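Glucoamylase (Thermoanaerobacterium thermosaccharolyticum, PDB 1LF6) hydrolyses terminal alpha-1,4-linked glucose units one after another from the non-reducing ends of glucan chains, probably releasing beta-D-glucose. Local coordinates at residues T603-G607 / Y620-M624; D616-V621 / L662-N666. All coordinates share one frame; numbering follows the deposited sequence.

Interaction 1 (T603-G607 / Y620-M624); sequences TGERG and YVKAM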
loop_
_atom_site.group_PDB
_atom_site.type_symbol
_atom_site.label_atom_id
_atom_site.label_comp_id
_atom_site.label_asym_id
_atom_site.label_seq_id
_atom_site.Cartn_x
_atom_site.Cartn_y
_atom_site.Cartn_z
ATOM N N THR A 603 -13.224 3.081 10.362
ATOM C CA THR A 603 -13.505 2.510 11.676
ATOM C C THR A 603 -12.517 3.184 12.624
ATOM O O THR A 603 -12.862 3.565 13.739
ATOM C CB THR A 603 -13.262 0.987 11.696
ATOM O OG1 THR A 603 -14.249 0.337 10.887
ATOM C CG2 THR A 603 -13.346 0.453 13.130
ATOM N N GLY A 604 -11.280 3.322 12.155
ATOM C CA GLY A 604 -10.248 3.964 12.945
ATOM C C GLY A 604 -10.563 5.430 13.174
ATOM O O GLY A 604 -10.401 5.938 14.285
ATOM N N GLU A 605 -11.017 6.121 12.129
ATOM C CA GLU A 605 -11.345 7.537 12.273
ATOM C C GLU A 605 -12.494 7.751 13.256
ATOM O O GLU A 605 -12.488 8.732 13.997
ATOM C CB GLU A 605 -11.675 8.170 10.913
ATOM C CG GLU A 605 -10.441 8.407 10.038
ATOM C CD GLU A 605 -10.690 9.374 8.892
ATOM O OE1 GLU A 605 -9.770 9.576 8.077
ATOM O OE2 GLU A 605 -11.800 9.941 8.804
ATOM N N ARG A 606 -13.471 6.842 13.269
ATOM C CA ARG A 606 -14.586 6.967 14.206
ATOM C C ARG A 606 -14.064 6.765 15.625
ATOM O O ARG A 606 -14.503 7.431 16.564
ATOM C CB ARG A 606 -15.680 5.928 13.928
ATOM C CG ARG A 606 -16.697 5.815 15.062
ATOM C CD ARG A 606 -17.493 7.117 15.282
ATOM N NE ARG A 606 -18.584 7.217 14.325
ATOM C CZ ARG A 606 -19.872 7.139 14.639
ATOM N NH1 ARG A 606 -20.782 7.235 13.685
ATOM N NH2 ARG A 606 -20.259 6.997 15.897
ATOM N N GLY A 607 -13.137 5.824 15.772
ATOM C CA GLY A 607 -12.559 5.555 17.075
ATOM C C GLY A 607 -11.860 6.794 17.591
ATOM O O GLY A 607 -11.942 7.122 18.773
ATOM N N TYR A 620 -12.997 -0.031 18.821
ATOM C CA TYR A 620 -12.581 0.384 17.485
ATOM C C TYR A 620 -11.169 -0.121 17.244
ATOM O O TYR A 620 -10.810 -0.462 16.119
ATOM C CB TYR A 620 -12.651 1.908 17.353
ATOM C CG TYR A 620 -14.064 2.411 17.473
ATOM C CD1 TYR A 620 -14.921 2.411 16.370
ATOM C CD2 TYR A 620 -14.583 2.782 18.711
ATOM C CE1 TYR A 620 -16.263 2.761 16.503
ATOM C CE2 TYR A 620 -15.926 3.132 18.855
ATOM C CZ TYR A 620 -16.760 3.116 17.748
ATOM O OH TYR A 620 -18.094 3.436 17.895
ATOM N N VAL A 621 -10.360 -0.167 18.298
ATOM C CA VAL A 621 -9.009 -0.694 18.157
ATOM C C VAL A 621 -9.160 -2.187 17.835
ATOM O O VAL A 621 -8.562 -2.695 16.883
ATOM C CB VAL A 621 -8.185 -0.521 19.466
ATOM C CG1 VAL A 621 -6.897 -1.325 19.387
ATOM C CG2 VAL A 621 -7.862 0.952 19.687
ATOM N N LYS A 622 -9.980 -2.877 18.622
ATOM C CA LYS A 622 -10.213 -4.307 18.423
ATOM C C LYS A 622 -10.799 -4.622 17.050
ATOM O O LYS A 622 -10.450 -5.631 16.443
ATOM C CB LYS A 622 -11.137 -4.857 19.519
ATOM C CG LYS A 622 -10.509 -4.839 20.909
ATOM C CD LYS A 622 -9.276 -5.729 20.966
ATOM C CE LYS A 622 -8.425 -5.439 22.192
ATOM N NZ LYS A 622 -9.229 -5.519 23.438
ATOM N N ALA A 623 -11.690 -3.766 16.562
ATOM C CA ALA A 623 -12.290 -3.981 15.251
ATOM C C ALA A 623 -11.226 -3.910 14.153
ATOM O O ALA A 623 -11.191 -4.750 13.251
ATOM C CB ALA A 623 -13.374 -2.952 14.995
ATOM N N MET A 624 -10.366 -2.900 14.218
ATOM C CA MET A 624 -9.317 -2.771 13.219
ATOM C C MET A 624 -8.392 -3.985 13.248
ATOM O O MET A 624 -7.933 -4.453 12.199
ATOM C CB MET A 624 -8.507 -1.486 13.439
ATOM C CG MET A 624 -9.244 -0.211 13.027
ATOM S SD MET A 624 -8.140 1.192 12.796
ATOM C CE MET A 624 -7.515 0.886 11.166
#

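Interaction 2 (D616-V621 / L662-N666); sequences DATPYV and LFASN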
loop_
_atom_site.group_PDB
_atom_site.type_symbol
_atom_site.label_atom_id
_atom_site.label_comp_id
_atom_site.label_asym_id
_atom_site.label_seq_id
_atom_site.Cartn_x
_atom_site.Cartn_y
_atom_site.Cartn_z
ATOM N N ASP A 616 -14.522 5.422 25.481
ATOM C CA ASP A 616 -13.572 4.338 25.242
ATOM C C ASP A 616 -13.561 4.011 23.756
ATOM O O ASP A 616 -14.614 3.919 23.126
ATOM C CB ASP A 616 -13.972 3.093 26.047
ATOM C CG ASP A 616 -12.877 2.037 26.078
ATOM O OD1 ASP A 616 -13.175 0.883 26.451
ATOM O OD2 ASP A 616 -11.716 2.359 25.742
ATOM N N ALA A 617 -12.370 3.837 23.198
ATOM C CA ALA A 617 -12.236 3.527 21.785
ATOM C C ALA A 617 -11.716 2.110 21.562
ATOM O O ALA A 617 -11.505 1.687 20.421
ATOM C CB ALA A 617 -11.302 4.530 21.129
ATOM N N THR A 618 -11.524 1.373 22.652
ATOM C CA THR A 618 -11.021 0.003 22.574
ATOM C C THR A 618 -11.748 -0.856 21.535
ATOM O O THR A 618 -11.114 -1.567 20.761
ATOM C CB THR A 618 -11.079 -0.684 23.961
ATOM O OG1 THR A 618 -10.304 0.081 24.891
ATOM C CG2 THR A 618 -10.510 -2.103 23.889
ATOM N N PRO A 619 -13.090 -0.803 21.497
ATOM C CA PRO A 619 -13.792 -1.621 20.501
ATOM C C PRO A 619 -13.409 -1.276 19.057
ATOM O O PRO A 619 -13.482 -2.126 18.173
ATOM C CB PRO A 619 -15.267 -1.358 20.808
ATOM C CG PRO A 619 -15.259 -0.040 21.504
ATOM C CD PRO A 619 -14.046 -0.110 22.374
ATOM N N TYR A 620 -12.997 -0.031 18.821
ATOM C CA TYR A 620 -12.581 0.384 17.485
ATOM C C TYR A 620 -11.169 -0.121 17.244
ATOM O O TYR A 620 -10.810 -0.462 16.119
ATOM C CB TYR A 620 -12.651 1.908 17.353
ATOM C CG TYR A 620 -14.064 2.411 17.473
ATOM C CD1 TYR A 620 -14.921 2.411 16.370
ATOM C CD2 TYR A 620 -14.583 2.782 18.711
ATOM C CE1 TYR A 620 -16.263 2.761 16.503
ATOM C CE2 TYR A 620 -15.926 3.132 18.855
ATOM C CZ TYR A 620 -16.760 3.116 17.748
ATOM O OH TYR A 620 -18.094 3.436 17.895
ATOM N N VAL A 621 -10.360 -0.167 18.298
ATOM C CA VAL A 621 -9.009 -0.694 18.157
ATOM C C VAL A 621 -9.160 -2.187 17.835
ATOM O O VAL A 621 -8.562 -2.695 16.883
ATOM C CB VAL A 621 -8.185 -0.521 19.466
ATOM C CG1 VAL A 621 -6.897 -1.325 19.387
ATOM C CG2 VAL A 621 -7.862 0.952 19.687
ATOM N N LEU A 662 -4.563 5.453 16.503
ATOM C CA LEU A 662 -5.722 5.108 17.332
ATOM C C LEU A 662 -5.284 4.284 18.537
ATOM O O LEU A 662 -5.684 4.547 19.669
ATOM C CB LEU A 662 -6.735 4.302 16.515
ATOM C CG LEU A 662 -7.901 3.714 17.309
ATOM C CD1 LEU A 662 -8.673 4.845 17.970
ATOM C CD2 LEU A 662 -8.799 2.895 16.390
ATOM N N PHE A 663 -4.467 3.272 18.266
ATOM C CA PHE A 663 -3.932 2.391 19.293
ATOM C C PHE A 663 -3.264 3.218 20.393
ATOM O O PHE A 663 -3.546 3.039 21.577
ATOM C CB PHE A 663 -2.910 1.439 18.656
ATOM C CG PHE A 663 -2.174 0.579 19.645
ATOM C CD1 PHE A 663 -2.818 -0.463 20.295
ATOM C CD2 PHE A 663 -0.835 0.828 19.940
ATOM C CE1 PHE A 663 -2.141 -1.251 21.230
ATOM C CE2 PHE A 663 -0.148 0.052 20.868
ATOM C CZ PHE A 663 -0.801 -0.990 21.515
ATOM N N ALA A 664 -2.377 4.120 19.988
ATOM C CA ALA A 664 -1.655 4.983 20.920
ATOM C C ALA A 664 -2.580 5.997 21.598
ATOM O O ALA A 664 -2.462 6.256 22.801
ATOM C CB ALA A 664 -0.536 5.713 20.175
ATOM N N SER A 665 -3.496 6.573 20.822
ATOM C CA SER A 665 -4.426 7.559 21.361
ATOM C C SER A 665 -5.342 6.939 22.409
ATOM O O SER A 665 -5.655 7.571 23.413
ATOM C CB SER A 665 -5.276 8.180 20.238
ATOM O OG SER A 665 -4.475 8.936 19.343
ATOM N N ASN A 666 -5.769 5.703 22.172
ATOM C CA ASN A 666 -6.652 5.021 23.111
ATOM C C ASN A 666 -5.935 4.726 24.430
ATOM O O ASN A 666 -6.578 4.535 25.458
ATOM C CB ASN A 666 -7.168 3.718 22.499
ATOM C CG ASN A 666 -8.229 3.043 23.360
ATOM O OD1 ASN A 666 -8.144 1.844 23.642
ATOM N ND2 ASN A 666 -9.238 3.806 23.769
#

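Interaction 1 (T603-G607 / Y620-M624)
T603 meets the second helix with its methyl group: CG2, anti to the backbone N (OG1 at chi1 -69°), lies 3.9 Å from A623 CB and also near the CG of M624. Its hydroxyl is engaged apart from this contact, hydrogen-bonded to P571 O and S572 OG. One residue on, G604 presents bare backbone, and the sulfur of M624 rests against it, with SD 3.5 Å from G604 CA; a modelled CB on G604 would clash with that sulfur. R606 brings the aliphatic root of its side chain to the Y620 ring, CG being 3.4 Å from CE1, while its guanidinium, turned 23° from the ring plane, reaches a salt bridge with D560. G607 completes the seat of the tyrosine: its N and the carbonyl carbon of R606 lie over one ring face, and G607 CA is 3.5 Å from Y620 CG. With an alanine here in place of Y620, the backbone at G607 and CG of R606 would probably lose their cover, opening a gap between the helices. The CA atoms of G607 and Y620 are 5.2 Å apart, so close that a CB on G607 would clash with Y620 CB. The axes of 603-607 and 620-624 approach to 9.0 Å, with N-to-C directions 167° apart, a nearly antiparallel pair of the helical-hairpin kind found in the (alpha/alpha) barrel of family 15 glycosidases.

Interaction 2 (D616-V621 / L662-N666)
OD2 of D616 is gripped twice from T618, and the second helix brings N666 up beside this cluster. The hydroxyl OG1 of T618 donates to D616 OD2 at 2.8 Å, arriving on the syn side of the carboxylate and 23° out of its plane. From T618 N to the same oxygen runs a weak capping bond at the start of helix 618-627, 3.2 Å long but nearly straight at 165°. The side chain of N666 reaches this cap with CG anti to the backbone N (chi1 -173°), which brings its amide up beside the D616 carboxylate; CB of N666 packs 4.0 Å from V621 CG2. The contact thus sets the capped start of one helix against the C-terminal part of helix 653-668, within the helical barrel domain. Deeper in, the evidence is apolar. V621 directs CG2 at L662, 3.6 Å from its CG, as the two side chains pass at a slant, and its other methyl, CG1, meets the F663 ring at the edge, close to the ring plane, 4.3 Å from CD1. L662 divides its two methyls: CD1 faces A617 CB at 4.1 Å, whereas CD2 lies 3.9 Å from Y620 O. Backbone bonds from Y620 N and V621 N both end on A617 O, fixing the first turn that carries these side chains.

In the fold
Following the chain, helix 600-612 is followed by a short connection and helix 618-627; interaction 1 closes this local loop, with 12 residues between its segments. Interaction 2 starts in that connection, at 616, and closes a longer loop of 40 intervening residues when helix 653-668 returns. The loops cross, because 616-621 lies partly between the segments of interaction 1 whereas its partner 662-666 lies beyond them; Y620 and V621 belong to both. The centres are only 6 Å apart. L662 CD2 lies 4.0 Å from M624 SD and 3.9 Å from G604 CA, the latter showing that helices 600-612 and 653-668 also touch, so all three helices pack on one another within the family 15 region.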